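Long-range contacts in pmbA-related protein (Thermotoga maritima, PDB 1VL4), which belongs to the peptidase U62 family and may act as a metallopeptidase, although its function remains putative: residues A[365-370]-A[390-395]; A[358-363]-A[396-401]; A[416-421]-A[440-445]. All blocks are in the same frame, centred on the assembly; numbering follows the deposited sequence.

Contact 1: residues A[365-370]-A[390-395]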
ATOM      1  N   GLY A 365       8.649  33.112  17.109  1.00  9.02           N
ATOM      2  CA  GLY A 365       8.888  32.100  16.103  1.00 11.27           C
ATOM      3  C   GLY A 365       7.675  31.244  15.820  1.00 12.01           C
ATOM      4  O   GLY A 365       6.557  31.591  16.204  1.00 11.25           O
ATOM      5  N   VAL A 366       7.919  30.129  15.135  1.00 11.06           N
ATOM      6  CA  VAL A 366       6.863  29.224  14.720  1.00 10.73           C
ATOM      7  C   VAL A 366       6.894  27.955  15.561  1.00  9.95           C
ATOM      8  O   VAL A 366       7.960  27.424  15.849  1.00 11.73           O
ATOM      9  CB  VAL A 366       7.024  28.827  13.250  1.00 10.77           C
ATOM     10  CG1 VAL A 366       5.901  27.852  12.843  1.00 13.13           C
ATOM     11  CG2 VAL A 366       7.013  30.074  12.361  1.00 12.66           C
ATOM     12  N   VAL A 367       5.715  27.489  15.946  1.00  9.08           N
ATOM     13  CA  VAL A 367       5.549  26.156  16.507  1.00 10.16           C
ATOM     14  C   VAL A 367       4.926  25.278  15.399  1.00 10.20           C
ATOM     15  O   VAL A 367       3.919  25.631  14.831  1.00  7.25           O
ATOM     16  CB  VAL A 367       4.644  26.153  17.749  1.00  8.62           C
ATOM     17  CG1 VAL A 367       4.263  24.702  18.153  1.00  9.58           C
ATOM     18  CG2 VAL A 367       5.317  26.899  18.921  1.00 14.74           C
ATOM     19  N   ILE A 368       5.561  24.163  15.082  1.00  9.23           N
ATOM     20  CA  ILE A 368       4.988  23.220  14.140  1.00  9.72           C
ATOM     21  C   ILE A 368       4.578  21.980  14.906  1.00 12.30           C
ATOM     22  O   ILE A 368       5.406  21.328  15.554  1.00 12.27           O
ATOM     23  CB  ILE A 368       5.942  22.960  12.950  1.00 12.00           C
ATOM     24  CG1 ILE A 368       5.787  24.121  11.969  1.00 19.55           C
ATOM     25  CG2 ILE A 368       5.630  21.615  12.205  1.00 12.78           C
ATOM     26  CD1 ILE A 368       6.977  24.356  11.211  1.00 29.72           C
ATOM     27  N   THR A 369       3.280  21.680  14.822  1.00 13.02           N
ATOM     28  CA  THR A 369       2.661  20.584  15.580  1.00 15.19           C
ATOM     29  C   THR A 369       2.403  19.331  14.754  1.00 14.61           C
ATOM     30  O   THR A 369       2.340  18.258  15.311  1.00 15.56           O
ATOM     31  CB  THR A 369       1.311  20.994  16.174  1.00 12.69           C
ATOM     32  OG1 THR A 369       0.477  21.521  15.128  1.00 16.72           O
ATOM     33  CG2 THR A 369       1.513  22.058  17.263  1.00 19.06           C
ATOM     34  N   GLU A 370       2.230  19.486  13.450  1.00 15.27           N
ATOM     35  CA  GLU A 370       2.025  18.346  12.551  1.00 17.68           C
ATOM     36  C   GLU A 370       2.632  18.650  11.190  1.00 17.16           C
ATOM     37  O   GLU A 370       2.648  19.813  10.747  1.00 18.71           O
ATOM     38  CB  GLU A 370       0.529  18.047  12.378  1.00 19.36           C
ATOM     39  CG  GLU A 370      -0.273  17.943  13.715  1.00 21.47           C
ATOM     40  CD  GLU A 370       0.062  16.700  14.513  1.00 30.34           C
ATOM     41  OE1 GLU A 370       0.758  15.792  13.964  1.00 35.55           O
ATOM     42  OE2 GLU A 370      -0.375  16.625  15.691  1.00 29.96           O
ATOM     43  N   LYS A 390       1.234  22.228  10.005  1.00 21.73           N
ATOM     44  CA  LYS A 390       0.312  22.960  10.893  1.00 22.23           C
ATOM     45  C   LYS A 390       1.124  23.485  12.074  1.00 17.51           C
ATOM     46  O   LYS A 390       2.036  22.816  12.541  1.00 15.75           O
ATOM     47  CB  LYS A 390      -0.738  21.990  11.460  1.00 23.23           C
ATOM     48  CG  LYS A 390      -1.921  21.643  10.529  1.00 29.55           C
ATOM     49  CD  LYS A 390      -2.679  20.437  11.105  1.00 28.93           C
ATOM     50  CE  LYS A 390      -4.143  20.434  10.714  1.00 36.01           C
ATOM     51  NZ  LYS A 390      -4.367  20.040   9.272  1.00 44.91           N
ATOM     52  N   GLY A 391       0.755  24.651  12.575  1.00 17.31           N
ATOM     53  CA  GLY A 391       1.423  25.224  13.724  1.00 16.72           C
ATOM     54  C   GLY A 391       0.824  26.563  14.156  1.00 18.98           C
ATOM     55  O   GLY A 391      -0.329  26.884  13.824  1.00 12.56           O
ATOM     56  N   TYR A 392       1.646  27.335  14.884  1.00 16.46           N
ATOM     57  CA  TYR A 392       1.231  28.532  15.600  1.00 14.78           C
ATOM     58  C   TYR A 392       2.340  29.578  15.482  1.00 12.12           C
ATOM     59  O   TYR A 392       3.504  29.217  15.280  1.00 10.11           O
ATOM     60  CB  TYR A 392       1.030  28.180  17.091  1.00 15.81           C
ATOM     61  CG  TYR A 392      -0.022  27.120  17.289  1.00 21.93           C
ATOM     62  CD1 TYR A 392       0.291  25.784  17.096  1.00 22.93           C
ATOM     63  CD2 TYR A 392      -1.353  27.453  17.581  1.00 25.61           C
ATOM     64  CE1 TYR A 392      -0.677  24.801  17.206  1.00 28.81           C
ATOM     65  CE2 TYR A 392      -2.342  26.446  17.717  1.00 24.38           C
ATOM     66  CZ  TYR A 392      -1.988  25.129  17.526  1.00 24.08           C
ATOM     67  OH  TYR A 392      -2.904  24.087  17.645  1.00 35.90           O
ATOM     68  N   TRP A 393       1.968  30.844  15.660  1.00 10.98           N
ATOM     69  CA  TRP A 393       2.894  31.962  15.807  1.00 12.10           C
ATOM     70  C   TRP A 393       3.054  32.233  17.316  1.00 12.83           C
ATOM     71  O   TRP A 393       2.072  32.215  18.070  1.00 13.20           O
ATOM     72  CB  TRP A 393       2.372  33.220  15.096  1.00 12.78           C
ATOM     73  CG  TRP A 393       3.312  34.370  15.254  1.00 12.10           C
ATOM     74  CD1 TRP A 393       3.124  35.497  16.006  1.00 13.27           C
ATOM     75  CD2 TRP A 393       4.626  34.480  14.688  1.00 10.72           C
ATOM     76  NE1 TRP A 393       4.235  36.305  15.925  1.00 16.22           N
ATOM     77  CE2 TRP A 393       5.178  35.684  15.144  1.00 13.79           C
ATOM     78  CE3 TRP A 393       5.394  33.662  13.860  1.00 12.18           C
ATOM     79  CZ2 TRP A 393       6.451  36.107  14.764  1.00 17.18           C
ATOM     80  CZ3 TRP A 393       6.658  34.084  13.497  1.00 12.53           C
ATOM     81  CH2 TRP A 393       7.169  35.280  13.941  1.00 10.88           C
ATOM     82  N   VAL A 394       4.292  32.461  17.744  1.00 12.00           N
ATOM     83  CA  VAL A 394       4.601  32.751  19.121  1.00 11.36           C
ATOM     84  C   VAL A 394       5.200  34.140  19.165  1.00  9.57           C
ATOM     85  O   VAL A 394       6.062  34.467  18.377  1.00  9.89           O
ATOM     86  CB  VAL A 394       5.634  31.735  19.658  1.00 11.28           C
ATOM     87  CG1 VAL A 394       6.083  32.072  21.083  1.00 11.05           C
ATOM     88  CG2 VAL A 394       5.074  30.332  19.582  1.00 10.89           C
ATOM     89  N   GLU A 395       4.706  34.970  20.057  1.00 13.70           N
ATOM     90  CA  GLU A 395       5.404  36.208  20.426  1.00 16.98           C
ATOM     91  C   GLU A 395       5.437  36.345  21.940  1.00 15.26           C
ATOM     92  O   GLU A 395       4.498  35.978  22.643  1.00 16.06           O
ATOM     93  CB  GLU A 395       4.817  37.456  19.761  1.00 16.73           C
ATOM     94  CG  GLU A 395       3.430  37.288  19.213  1.00 24.08           C
ATOM     95  CD  GLU A 395       2.934  38.521  18.466  1.00 26.91           C
ATOM     96  OE1 GLU A 395       3.780  39.335  18.008  1.00 32.69           O
ATOM     97  OE2 GLU A 395       1.688  38.664  18.339  1.00 36.67           O
TER
HETATM   98  O   HOH W   1      -2.323  21.417  16.503  1.00 32.69           O
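Val367 and Val394 meet methyl to methyl, CG2 to CG2 at 3.5 Å, on the tightly packed face of this antiparallel strand pair, where Phe355, Leu359 and Met362 of helix 355-362 press on them. Beta-branched valine favours extended backbone angles and offers two methyls to the helix. On the reverse face, Trp393 brings its six-membered ring over the backbone of Gly365, whose carbonyl O lies 3.3 Å above the ring plane, toward the rim; Val366 CG2 touches the edge near CZ3. The backbone angles of Gly365 suit a residue without a CB. Gly391 is equally apt, as a CB there would press on the backbone of Ile368. Regular bonds run from Val394 N to Gly365 O (2.9 Å) and from Val367 N to Tyr392 O (2.9 Å). Also buried is Thr369, whose CG2, beside its backbone N, meets the edge of the Tyr392 ring 3.5 Å from CE1; a water bridges Thr369 OG1 and Tyr392 OH, which also bonds Ser223.

The looser, solvent side belongs to the partly exposed Glu370 and Lys390, whose charged ends lead away: Glu370 forms a salt bridge with Arg240, and Lys390 NZ hydrogen-bonds Ser195. Lys390 O accepts Thr369 N at 2.8 Å and, weakly, Glu370 N at 3.5 Å. Two residues thus face one, the mark of a classic beta bulge within the mixed sheet of the C-terminal region.

Contact 2: residues A[358-363]-A[396-401]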
ATOM      1  N   LEU A 358      10.580  25.700  26.464  1.00 13.84           N
ATOM      2  CA  LEU A 358      11.010  25.874  25.077  1.00 14.09           C
ATOM      3  C   LEU A 358      10.334  27.054  24.362  1.00  9.91           C
ATOM      4  O   LEU A 358      10.979  27.775  23.597  1.00 10.32           O
ATOM      5  CB  LEU A 358      10.782  24.574  24.275  1.00 15.18           C
ATOM      6  CG  LEU A 358      11.615  23.352  24.644  1.00 14.11           C
ATOM      7  CD1 LEU A 358      11.350  22.281  23.611  1.00 18.96           C
ATOM      8  CD2 LEU A 358      13.130  23.593  24.793  1.00 18.47           C
ATOM      9  N   LEU A 359       9.040  27.226  24.579  1.00 13.33           N
ATOM     10  CA  LEU A 359       8.318  28.409  24.065  1.00 16.86           C
ATOM     11  C   LEU A 359       8.972  29.700  24.538  1.00 17.04           C
ATOM     12  O   LEU A 359       9.254  30.629  23.752  1.00 15.98           O
ATOM     13  CB  LEU A 359       6.872  28.421  24.560  1.00 19.71           C
ATOM     14  CG  LEU A 359       5.907  27.579  23.739  1.00 21.18           C
ATOM     15  CD1 LEU A 359       4.572  27.452  24.501  1.00 20.65           C
ATOM     16  CD2 LEU A 359       5.710  28.190  22.378  1.00 21.62           C
ATOM     17  N   LYS A 360       9.187  29.736  25.850  1.00 15.58           N
ATOM     18  CA  LYS A 360       9.775  30.872  26.511  1.00 13.64           C
ATOM     19  C   LYS A 360      11.166  31.121  25.952  1.00 14.54           C
ATOM     20  O   LYS A 360      11.504  32.269  25.597  1.00 14.54           O
ATOM     21  CB  LYS A 360       9.824  30.632  28.024  1.00 17.88           C
ATOM     22  CG  LYS A 360       8.732  31.297  28.885  1.00 28.51           C
ATOM     23  CD  LYS A 360       7.330  31.150  28.313  1.00 37.50           C
ATOM     24  CE  LYS A 360       6.354  32.076  29.014  1.00 38.25           C
ATOM     25  NZ  LYS A 360       6.679  33.530  28.806  1.00 44.83           N
ATOM     26  N   GLU A 361      11.987  30.076  25.854  1.00 13.67           N
ATOM     27  CA  GLU A 361      13.349  30.255  25.302  1.00 15.20           C
ATOM     28  C   GLU A 361      13.339  30.733  23.852  1.00 13.85           C
ATOM     29  O   GLU A 361      14.139  31.579  23.482  1.00 12.89           O
ATOM     30  CB  GLU A 361      14.143  28.961  25.346  1.00 19.50           C
ATOM     31  CG  GLU A 361      14.446  28.437  26.721  1.00 29.17           C
ATOM     32  CD  GLU A 361      15.696  29.021  27.288  1.00 36.42           C
ATOM     33  OE1 GLU A 361      16.206  30.007  26.711  1.00 44.27           O
ATOM     34  OE2 GLU A 361      16.165  28.486  28.314  1.00 39.50           O
ATOM     35  N   MET A 362      12.470  30.153  23.012  1.00 12.48           N
ATOM     36  CA  MET A 362      12.359  30.601  21.635  1.00 11.69           C
ATOM     37  C   MET A 362      11.907  32.060  21.550  1.00 11.46           C
ATOM     38  O   MET A 362      12.424  32.823  20.732  1.00 11.75           O
ATOM     39  CB  MET A 362      11.365  29.744  20.860  1.00 10.27           C
ATOM     40  CG  MET A 362      11.226  30.225  19.385  1.00 15.89           C
ATOM     41  SD  MET A 362      10.227  29.148  18.356  1.00 13.70           S
ATOM     42  CE  MET A 362       8.611  29.411  19.089  1.00 15.99           C
ATOM     43  N   ASP A 363      10.902  32.392  22.361  1.00 10.45           N
ATOM     44  CA  ASP A 363      10.333  33.719  22.529  1.00 11.31           C
ATOM     45  C   ASP A 363       9.543  34.256  21.328  1.00 11.40           C
ATOM     46  O   ASP A 363       8.493  34.886  21.494  1.00 14.33           O
ATOM     47  CB  ASP A 363      11.413  34.726  22.927  1.00 13.54           C
ATOM     48  CG  ASP A 363      10.855  36.131  23.089  1.00 18.49           C
ATOM     49  OD1 ASP A 363      10.068  36.328  24.037  1.00 25.19           O
ATOM     50  OD2 ASP A 363      11.164  37.025  22.269  1.00 21.95           O
ATOM     51  N   ASN A 396       6.546  36.870  22.422  1.00 16.92           N
ATOM     52  CA  ASN A 396       6.808  37.003  23.844  1.00 18.57           C
ATOM     53  C   ASN A 396       6.640  35.730  24.613  1.00 17.72           C
ATOM     54  O   ASN A 396       6.166  35.773  25.735  1.00 19.23           O
ATOM     55  CB  ASN A 396       5.921  38.096  24.436  1.00 20.30           C
ATOM     56  CG  ASN A 396       6.250  39.433  23.877  1.00 21.21           C
ATOM     57  OD1 ASN A 396       7.411  39.875  23.955  1.00 23.86           O
ATOM     58  ND2 ASN A 396       5.254  40.084  23.244  1.00 17.60           N
ATOM     59  N   GLY A 397       7.026  34.597  24.021  1.00 17.18           N
ATOM     60  CA  GLY A 397       7.011  33.317  24.715  1.00 15.88           C
ATOM     61  C   GLY A 397       5.653  32.647  24.878  1.00 18.38           C
ATOM     62  O   GLY A 397       5.514  31.648  25.622  1.00 19.00           O
ATOM     63  N   GLU A 398       4.674  33.131  24.130  1.00 18.82           N
ATOM     64  CA  GLU A 398       3.292  32.654  24.199  1.00 22.23           C
ATOM     65  C   GLU A 398       2.716  32.454  22.809  1.00 18.48           C
ATOM     66  O   GLU A 398       2.915  33.289  21.924  1.00 18.14           O
ATOM     67  CB  GLU A 398       2.435  33.708  24.932  1.00 23.36           C
ATOM     68  CG  GLU A 398       2.717  33.733  26.450  1.00 31.71           C
ATOM     69  CD  GLU A 398       2.059  34.892  27.164  1.00 32.38           C
ATOM     70  OE1 GLU A 398       1.005  35.389  26.681  1.00 45.62           O
ATOM     71  OE2 GLU A 398       2.607  35.314  28.217  1.00 51.72           O
ATOM     72  N   ILE A 399       1.940  31.395  22.625  1.00 17.82           N
ATOM     73  CA  ILE A 399       1.263  31.177  21.343  1.00 18.90           C
ATOM     74  C   ILE A 399       0.295  32.339  21.135  1.00 19.71           C
ATOM     75  O   ILE A 399      -0.494  32.670  22.022  1.00 20.18           O
ATOM     76  CB  ILE A 399       0.555  29.792  21.289  1.00 21.04           C
ATOM     77  CG1 ILE A 399       1.609  28.663  21.258  1.00 19.76           C
ATOM     78  CG2 ILE A 399      -0.382  29.687  20.101  1.00 16.50           C
ATOM     79  CD1 ILE A 399       1.075  27.364  21.709  1.00 26.47           C
ATOM     80  N   ALA A 400       0.416  33.007  19.998  1.00 18.45           N
ATOM     81  CA  ALA A 400      -0.465  34.096  19.688  1.00 19.82           C
ATOM     82  C   ALA A 400      -1.650  33.597  18.855  1.00 21.34           C
ATOM     83  O   ALA A 400      -2.791  33.933  19.152  1.00 22.81           O
ATOM     84  CB  ALA A 400       0.281  35.193  18.942  1.00 21.08           C
ATOM     85  N   HIS A 401      -1.378  32.825  17.812  1.00 18.70           N
ATOM     86  CA  HIS A 401      -2.438  32.388  16.888  1.00 19.91           C
ATOM     87  C   HIS A 401      -1.956  31.276  15.980  1.00 17.43           C
ATOM     88  O   HIS A 401      -0.768  31.167  15.723  1.00 14.56           O
ATOM     89  CB  HIS A 401      -2.977  33.545  16.038  1.00 21.54           C
ATOM     90  CG  HIS A 401      -1.942  34.249  15.206  1.00 27.85           C
ATOM     91  ND1 HIS A 401      -1.463  33.741  14.014  1.00 26.08           N
ATOM     92  CD2 HIS A 401      -1.326  35.444  15.380  1.00 26.92           C
ATOM     93  CE1 HIS A 401      -0.585  34.584  13.501  1.00 29.05           C
ATOM     94  NE2 HIS A 401      -0.486  35.627  14.309  1.00 29.10           N
TER
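Positive phi at Asp363 (69°) and Gly397 (77°) turns the two chains where they meet, the first as the chain leaves helix 355-362, the second in the bend between two strands. Asn396 and Gly397 have the backbone angles of a type I' turn, and the arrangement is a helix end docked against the tip of a tight beta hairpin formed by strands 384-395 and 398-404. Asparagine and glycine are apt here, as both tolerate positive phi well.

A single backbone hydrogen bond joins the two, from Gly397 N to Asp363 O at 2.9 Å and fairly straight. The side chain of Asp363 also reaches the turn: its CG stands anti to the backbone N, and Asp363 OD1 lies 3.3 Å from Asn396 CA. The same OD1 is 3.5 Å from Gly397 N, whose hydrogen bond goes instead to Asp363 O.

One turn back along the helix, Leu359 offers the apolar part of the contact. Its CD2 reaches Ile399 CG1 at 4.3 Å, a loose touch, and the same leucine also packs on Leu238 of strand 233-239, joining helix and sheet. Just past the hairpin tip, Ala400 and His401 both face Trp393 in a classic beta bulge.

Lys360 closes the exposed side, where a long, polar-ended chain is at home. Its chi2 (45°) brings CD to Gly397 O, and CE also lies close to that oxygen, while Lys360 NZ stays 4.5 Å from Glu398 OE2, beyond a salt bridge. Beneath the lysine, Gly397 O is a buried carbonyl oxygen with no hydrogen-bond partner in the model, 3.3 Å from Lys360 CD.

Contact 3: residues A[416-421]-A[440-445]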
ATOM      1  N   LEU A 416      19.053  18.687  11.978  1.00  9.22           N
ATOM      2  CA  LEU A 416      19.759  18.061  13.077  1.00 11.02           C
ATOM      3  C   LEU A 416      20.853  18.960  13.590  1.00 11.35           C
ATOM      4  O   LEU A 416      21.067  19.016  14.808  1.00  9.09           O
ATOM      5  CB  LEU A 416      20.364  16.688  12.699  1.00 10.99           C
ATOM      6  CG  LEU A 416      19.374  15.552  12.408  1.00 12.72           C
ATOM      7  CD1 LEU A 416      20.082  14.267  11.920  1.00 19.87           C
ATOM      8  CD2 LEU A 416      18.471  15.278  13.605  1.00 10.41           C
ATOM      9  N   ARG A 417      21.546  19.653  12.667  1.00 13.76           N
ATOM     10  CA  ARG A 417      22.601  20.594  13.055  1.00 13.70           C
ATOM     11  C   ARG A 417      22.068  21.772  13.842  1.00 11.08           C
ATOM     12  O   ARG A 417      22.765  22.293  14.690  1.00 10.95           O
ATOM     13  CB  ARG A 417      23.365  21.179  11.842  1.00 17.08           C
ATOM     14  CG  ARG A 417      24.232  20.214  11.066  1.00 22.02           C
ATOM     15  CD  ARG A 417      25.486  19.857  11.827  1.00 32.96           C
ATOM     16  NE  ARG A 417      26.467  20.941  11.801  1.00 38.94           N
ATOM     17  CZ  ARG A 417      27.473  21.076  12.662  1.00 38.72           C
ATOM     18  NH1 ARG A 417      28.303  22.095  12.524  1.00 42.95           N
ATOM     19  NH2 ARG A 417      27.637  20.222  13.676  1.00 45.19           N
ATOM     20  N   LYS A 418      20.855  22.210  13.523  1.00  9.43           N
ATOM     21  CA  LYS A 418      20.252  23.407  14.105  1.00  8.50           C
ATOM     22  C   LYS A 418      19.333  23.121  15.280  1.00  8.66           C
ATOM     23  O   LYS A 418      18.683  24.014  15.792  1.00  9.81           O
ATOM     24  CB  LYS A 418      19.484  24.148  13.020  1.00  9.72           C
ATOM     25  CG  LYS A 418      20.436  24.713  11.951  1.00 15.00           C
ATOM     26  CD  LYS A 418      19.742  25.623  10.947  1.00 22.30           C
ATOM     27  CE  LYS A 418      18.776  24.880  10.022  1.00 26.26           C
ATOM     28  NZ  LYS A 418      18.224  25.845   8.998  1.00 29.74           N
ATOM     29  N   ILE A 419      19.257  21.879  15.723  1.00 11.82           N
ATOM     30  CA  ILE A 419      18.530  21.642  16.992  1.00 13.61           C
ATOM     31  C   ILE A 419      19.411  22.168  18.152  1.00 13.36           C
ATOM     32  O   ILE A 419      20.441  21.601  18.470  1.00 13.10           O
ATOM     33  CB  ILE A 419      18.110  20.180  17.181  1.00 12.56           C
ATOM     34  CG1 ILE A 419      17.016  19.815  16.151  1.00 12.29           C
ATOM     35  CG2 ILE A 419      17.559  19.963  18.616  1.00 13.51           C
ATOM     36  CD1 ILE A 419      16.786  18.283  15.955  1.00  9.81           C
ATOM     37  N   VAL A 420      19.006  23.279  18.742  1.00 10.67           N
ATOM     38  CA  VAL A 420      19.797  23.882  19.801  1.00 11.42           C
ATOM     39  C   VAL A 420      19.312  23.529  21.222  1.00 11.05           C
ATOM     40  O   VAL A 420      20.073  23.631  22.167  1.00 12.03           O
ATOM     41  CB  VAL A 420      19.908  25.449  19.606  1.00 11.39           C
ATOM     42  CG1 VAL A 420      20.557  25.761  18.271  1.00 14.62           C
ATOM     43  CG2 VAL A 420      18.552  26.154  19.719  1.00  8.91           C
ATOM     44  N   LEU A 421      18.053  23.125  21.361  1.00 12.11           N
ATOM     45  CA  LEU A 421      17.491  22.687  22.636  1.00 11.73           C
ATOM     46  C   LEU A 421      16.454  21.614  22.444  1.00 11.80           C
ATOM     47  O   LEU A 421      15.633  21.693  21.523  1.00 11.16           O
ATOM     48  CB  LEU A 421      16.798  23.841  23.346  1.00 14.58           C
ATOM     49  CG  LEU A 421      17.581  24.884  24.134  1.00 20.30           C
ATOM     50  CD1 LEU A 421      16.585  25.975  24.564  1.00 25.68           C
ATOM     51  CD2 LEU A 421      18.321  24.262  25.335  1.00 20.57           C
ATOM     52  N   GLU A 440      17.016  26.234  15.409  1.00 14.79           N
ATOM     53  CA  GLU A 440      17.480  27.617  15.285  1.00 15.68           C
ATOM     54  C   GLU A 440      16.728  28.449  14.247  1.00 18.13           C
ATOM     55  O   GLU A 440      16.312  29.626  14.500  1.00 18.65           O
ATOM     56  CB  GLU A 440      18.963  27.622  14.942  1.00 16.30           C
ATOM     57  CG  GLU A 440      19.605  29.014  14.850  1.00 29.01           C
ATOM     58  CD  GLU A 440      19.995  29.628  16.192  1.00 35.91           C
ATOM     59  OE1 GLU A 440      19.389  29.268  17.232  1.00 44.62           O
ATOM     60  OE2 GLU A 440      20.910  30.487  16.186  1.00 42.55           O
ATOM     61  N   VAL A 441      16.643  27.895  13.049  1.00 16.86           N
ATOM     62  CA  VAL A 441      15.897  28.535  11.995  1.00 15.64           C
ATOM     63  C   VAL A 441      15.522  27.501  10.937  1.00 15.07           C
ATOM     64  O   VAL A 441      16.285  26.589  10.663  1.00 14.89           O
ATOM     65  CB  VAL A 441      16.678  29.773  11.403  1.00 18.22           C
ATOM     66  CG1 VAL A 441      17.956  29.367  10.696  1.00 23.36           C
ATOM     67  CG2 VAL A 441      15.825  30.561  10.463  1.00 18.48           C
ATOM     68  N   LEU A 442      14.346  27.654  10.342  1.00 13.07           N
ATOM     69  CA  LEU A 442      13.934  26.802   9.238  1.00 14.17           C
ATOM     70  C   LEU A 442      13.219  27.640   8.186  1.00 12.28           C
ATOM     71  O   LEU A 442      12.645  28.674   8.505  1.00  8.51           O
ATOM     72  CB  LEU A 442      12.994  25.740   9.782  1.00 15.57           C
ATOM     73  CG  LEU A 442      13.032  24.333   9.231  1.00 23.25           C
ATOM     74  CD1 LEU A 442      14.425  23.678   9.346  1.00 21.45           C
ATOM     75  CD2 LEU A 442      11.939  23.535   9.994  1.00 21.41           C
ATOM     76  N   ASP A 443      13.261  27.181   6.940  1.00 14.34           N
ATOM     77  CA  ASP A 443      12.530  27.833   5.850  1.00 15.88           C
ATOM     78  C   ASP A 443      11.049  27.521   5.936  1.00 15.02           C
ATOM     79  O   ASP A 443      10.656  26.355   5.888  1.00 14.85           O
ATOM     80  CB  ASP A 443      13.048  27.385   4.472  1.00 17.81           C
ATOM     81  CG  ASP A 443      14.459  27.857   4.197  1.00 22.89           C
ATOM     82  OD1 ASP A 443      15.318  27.786   5.099  1.00 35.57           O
ATOM     83  OD2 ASP A 443      14.708  28.322   3.076  1.00 32.08           O
ATOM     84  N   VAL A 444      10.244  28.565   6.049  1.00 15.47           N
ATOM     85  CA  VAL A 444       8.798  28.468   6.076  1.00 17.12           C
ATOM     86  C   VAL A 444       8.217  29.258   4.871  1.00 18.09           C
ATOM     87  O   VAL A 444       8.653  30.391   4.588  1.00 17.85           O
ATOM     88  CB  VAL A 444       8.252  29.065   7.394  1.00 17.82           C
ATOM     89  CG1 VAL A 444       6.724  28.919   7.483  1.00 20.66           C
ATOM     90  CG2 VAL A 444       8.938  28.413   8.608  1.00 18.00           C
ATOM     91  N   ALA A 445       7.239  28.683   4.168  1.00 17.27           N
ATOM     92  CA  ALA A 445       6.576  29.391   3.056  1.00 18.73           C
ATOM     93  C   ALA A 445       5.112  29.645   3.363  1.00 20.61           C
ATOM     94  O   ALA A 445       4.447  28.746   3.893  1.00 23.32           O
ATOM     95  CB  ALA A 445       6.704  28.597   1.793  1.00 18.73           C
TER
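Lys418 stretches its side chain across the backbone of Val441, the two side chains running obliquely to each other. The lysine leaves its backbone with CG beside N, continues extended to CD, and then bends at chi3 (-69°), which turns CE toward the carbonyl of Val441, 3.1 Å from its O. NZ completes the reach and donates to Val441 O at 2.7 Å, approaching from above the carbonyl plane, 36° out of it. Val441 CG1 touches both Lys418 CD, at 4.2 Å, and Lys418 NZ, at 3.9 Å; a long, flexible residue with a donor at its tip suits this place.

The same residue also binds through its backbone: Glu440 N gives a nearly straight hydrogen bond to Lys418 O at 2.8 Å, and the two CB atoms stand 4.0 Å apart. An alanine in place of Lys418 would probably keep that backbone bond but leave Val441 O without its ammonium donor and open a gap beside Val441 CG1. The Glu440 chain bends at chi2, and its OE1 lies 3.8 Å from Val420 CG1, the one side chain slanting across the other. Glu440 is exposed, a setting that suits a carboxylate.

Lys418 is the first residue beyond helix 412-417, just before strand 419-422, which pairs antiparallel with strand 437-444 through Leu438. At Glu440 the latter strand turns a corner, and farther on backbone hydrogen bonds join Leu442 to Tyr235 and Asp443 to Ser409, on strands 233-239 and 406-411.

Overall arrangement
Followed from the N terminus, the chain first passes the long-stranded antiparallel sheet, and all three contacts come later, in the C-terminal region. Helix 355-362 opens contact 2 and runs straight into strand 365-372, which opens contact 1. Strand 384-395 closes contact 1, and the turn after it closes contact 2, so contact 1 is nested inside the loop of contact 2. The two touch through backbone bonds between Trp393 and Ala400 and His401. Contact 3 follows in series, closing its own loop between residues 416-421 and 440-445. It reaches the same mixed sheet without touching contact 1, yet Leu421 packs on Leu358 and Glu361 of the helix in contact 2.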